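Local structure of transcriptional activator PlcR protein (Bacillus thuringiensis, 3U3W) at the interface of chains A and B. The protein activates transcription of virulence genes as a quorum-sensing regulator that binds DNA through a helix-turn-helix domain in response to the signal peptide PapR. Coordinates in Å, arbitrary orientation; residue numbers count along the deposited sequence, not the author numbering. Chains: chain A/B, Transcriptional activator PlcR protein.

The interface of chains A and B. Residues chain A 46, 49-50, 60, 64; chain B 49, 60-61, 64.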
ATOM      1  N   MET A  46       5.734  -7.953 -24.234  1.00 37.67           N
ATOM      2  CA  MET A  46       5.551  -8.216 -22.810  1.00 47.34           C
ATOM      3  C   MET A  46       6.700  -9.032 -22.208  1.00 47.04           C
ATOM      4  O   MET A  46       7.240  -8.680 -21.160  1.00 42.94           O
ATOM      5  CB  MET A  46       4.201  -8.879 -22.554  1.00 46.56           C
ATOM      6  CG  MET A  46       3.015  -7.989 -22.933  1.00 42.31           C
ATOM      7  SD  MET A  46       1.436  -8.812 -22.677  1.00 54.04           S
ATOM      8  CE  MET A  46       1.327  -8.813 -20.888  1.00 47.23           C
ATOM      9  N   LEU A  49       9.842  -6.812 -21.928  1.00 37.30           N
ATOM     10  CA  LEU A  49       9.683  -5.739 -20.942  1.00 39.20           C
ATOM     11  C   LEU A  49       9.723  -6.291 -19.529  1.00 37.66           C
ATOM     12  O   LEU A  49      10.364  -5.736 -18.641  1.00 39.10           O
ATOM     13  CB  LEU A  49       8.359  -5.014 -21.134  1.00 41.12           C
ATOM     14  CG  LEU A  49       8.254  -3.747 -20.290  1.00 37.40           C
ATOM     15  CD1 LEU A  49       9.434  -2.797 -20.572  1.00 30.75           C
ATOM     16  CD2 LEU A  49       6.926  -3.058 -20.560  1.00 54.44           C
ATOM     17  N   GLN A  50       8.988  -7.374 -19.340  1.00 31.16           N
ATOM     18  CA  GLN A  50       8.924  -8.100 -18.089  1.00 43.64           C
ATOM     19  C   GLN A  50      10.336  -8.476 -17.620  1.00 41.69           C
ATOM     20  O   GLN A  50      10.713  -8.234 -16.474  1.00 41.36           O
ATOM     21  CB  GLN A  50       8.040  -9.332 -18.303  1.00 48.68           C
ATOM     22  CG  GLN A  50       8.512 -10.597 -17.632  1.00 63.86           C
ATOM     23  CD  GLN A  50       8.472 -10.470 -16.141  1.00 67.17           C
ATOM     24  OE1 GLN A  50       7.641  -9.739 -15.596  1.00 72.05           O
ATOM     25  NE2 GLN A  50       9.383 -11.159 -15.462  1.00 66.86           N
ATOM     26  N   ILE A  60       6.747  -2.784 -13.072  1.00 47.67           N
ATOM     27  CA  ILE A  60       6.472  -2.692 -14.497  1.00 51.75           C
ATOM     28  C   ILE A  60       5.584  -1.495 -14.842  1.00 47.88           C
ATOM     29  O   ILE A  60       5.681  -0.946 -15.937  1.00 42.57           O
ATOM     30  CB  ILE A  60       5.883  -4.012 -15.037  1.00 50.49           C
ATOM     31  CG1 ILE A  60       6.855  -5.172 -14.764  1.00 69.34           C
ATOM     32  CG2 ILE A  60       5.613  -3.913 -16.518  1.00 49.77           C
ATOM     33  CD1 ILE A  60       7.018  -5.570 -13.278  1.00 75.07           C
ATOM     34  N   TYR A  64       5.034   1.911 -18.095  1.00 46.87           N
ATOM     35  CA  TYR A  64       3.798   2.393 -18.675  1.00 49.54           C
ATOM     36  C   TYR A  64       3.538   3.855 -18.305  1.00 56.17           C
ATOM     37  O   TYR A  64       3.137   4.645 -19.158  1.00 55.75           O
ATOM     38  CB  TYR A  64       2.634   1.488 -18.293  1.00 51.57           C
ATOM     39  CG  TYR A  64       2.637   0.202 -19.081  1.00 62.23           C
ATOM     40  CD1 TYR A  64       1.935   0.098 -20.279  1.00 55.02           C
ATOM     41  CD2 TYR A  64       3.362  -0.900 -18.646  1.00 50.85           C
ATOM     42  CE1 TYR A  64       1.944  -1.075 -21.015  1.00 53.59           C
ATOM     43  CE2 TYR A  64       3.373  -2.077 -19.375  1.00 64.13           C
ATOM     44  CZ  TYR A  64       2.663  -2.156 -20.557  1.00 50.99           C
ATOM     45  OH  TYR A  64       2.673  -3.321 -21.278  1.00 63.71           O
TER
ATOM     46  N   LEU B  49      -2.297  -2.991 -24.762  1.00 40.30           N
ATOM     47  CA  LEU B  49      -2.484  -3.552 -23.428  1.00 43.96           C
ATOM     48  C   LEU B  49      -2.927  -2.476 -22.455  1.00 36.27           C
ATOM     49  O   LEU B  49      -3.816  -2.692 -21.636  1.00 35.07           O
ATOM     50  CB  LEU B  49      -1.195  -4.189 -22.907  1.00 44.84           C
ATOM     51  CG  LEU B  49      -1.435  -4.908 -21.579  1.00 43.83           C
ATOM     52  CD1 LEU B  49      -2.494  -6.029 -21.724  1.00 39.24           C
ATOM     53  CD2 LEU B  49      -0.139  -5.456 -21.025  1.00 57.64           C
ATOM     54  N   ILE B  60      -2.330  -2.937 -14.568  1.00 45.58           N
ATOM     55  CA  ILE B  60      -1.687  -3.633 -15.674  1.00 47.53           C
ATOM     56  C   ILE B  60      -0.750  -4.755 -15.221  1.00 45.60           C
ATOM     57  O   ILE B  60      -0.471  -5.674 -15.987  1.00 44.62           O
ATOM     58  CB  ILE B  60      -0.954  -2.684 -16.640  1.00 46.55           C
ATOM     59  CG1 ILE B  60      -0.750  -3.379 -17.982  1.00 52.54           C
ATOM     60  CG2 ILE B  60       0.390  -2.259 -16.074  1.00 47.79           C
ATOM     61  CD1 ILE B  60      -0.117  -2.506 -19.014  1.00 66.69           C
ATOM     62  N   ILE B  61      -0.266  -4.690 -13.985  1.00 45.57           N
ATOM     63  CA  ILE B  61       0.623  -5.745 -13.487  1.00 40.90           C
ATOM     64  C   ILE B  61      -0.110  -7.092 -13.513  1.00 48.18           C
ATOM     65  O   ILE B  61       0.495  -8.145 -13.738  1.00 46.70           O
ATOM     66  CB  ILE B  61       1.203  -5.420 -12.057  1.00 50.97           C
ATOM     67  CG1 ILE B  61       2.247  -6.453 -11.621  1.00 36.79           C
ATOM     68  CG2 ILE B  61       0.101  -5.344 -11.007  1.00 45.95           C
ATOM     69  CD1 ILE B  61       3.430  -6.583 -12.541  1.00 58.57           C
ATOM     70  N   TYR B  64       0.557  -9.108 -16.522  1.00 44.32           N
ATOM     71  CA  TYR B  64       1.891  -9.703 -16.509  1.00 44.87           C
ATOM     72  C   TYR B  64       1.995 -10.890 -15.539  1.00 51.56           C
ATOM     73  O   TYR B  64       2.645 -11.889 -15.850  1.00 50.30           O
ATOM     74  CB  TYR B  64       2.951  -8.655 -16.199  1.00 37.95           C
ATOM     75  CG  TYR B  64       3.272  -7.770 -17.376  1.00 52.52           C
ATOM     76  CD1 TYR B  64       2.608  -6.561 -17.558  1.00 51.23           C
ATOM     77  CD2 TYR B  64       4.234  -8.143 -18.318  1.00 41.66           C
ATOM     78  CE1 TYR B  64       2.895  -5.743 -18.640  1.00 54.78           C
ATOM     79  CE2 TYR B  64       4.528  -7.331 -19.404  1.00 46.83           C
ATOM     80  CZ  TYR B  64       3.850  -6.132 -19.557  1.00 48.57           C
ATOM     81  OH  TYR B  64       4.119  -5.311 -20.623  1.00 62.40           O
TER
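B:Tyr64 lies between two chain A side chains at the apolar centre of this patch, part of a two-fold symmetric interface between the helix-turn-helix regions of two PlcR copies. A:Met46 CE sits over the middle of one face, 3.8 Å from the ring centroid, while A:Ile60 CG2 approaches the opposite face nearer the rim, 3.9 Å from B:Tyr64 CE1. The methionine methyl gets there because the A:Met46 chain, extended at chi2, turns at chi3 (72°); the same CE also packs against B:Leu49 CD2 at 3.7 Å. Clamped on both faces, the B:Tyr64 ring should have little freedom to rotate; chain A hides 78 Å² of this residue.

The CD1 methyl of B:Ile60 is modelled over one face of the A:Tyr64 ring, offset toward the rim, but the fit is too tight for its closeness to be relied on. That side chain is built fully extended (chi1 -160°), whereas A:Ile60 has its CG1 beside the backbone N (chi1 -58°) and meets B:Ile61 methyl to methyl, CD1 to CD1 at 3.8 Å. The isoleucines at position 60 are thus modelled in different conformers, which may be a local departure from symmetry or partly reflect how B:Ile60 was built. Further out, the aliphatic CB of A:Gln50 borders B:Tyr64 CD2 at 4.0 Å.

At the polar rim, the tyrosines arrive from opposite directions and their phenol hydroxyls hydrogen-bond, with the donor not decided. Each hydroxyl lies in the plane of the partner ring, at its edge, so the rings do not stack. Leucine methyls flank the pair: A:Leu49 CD2 lies 3.6 Å from B:Tyr64 OH. The bond itself spans 2.5 Å from A:Tyr64 OH to B:Tyr64 OH.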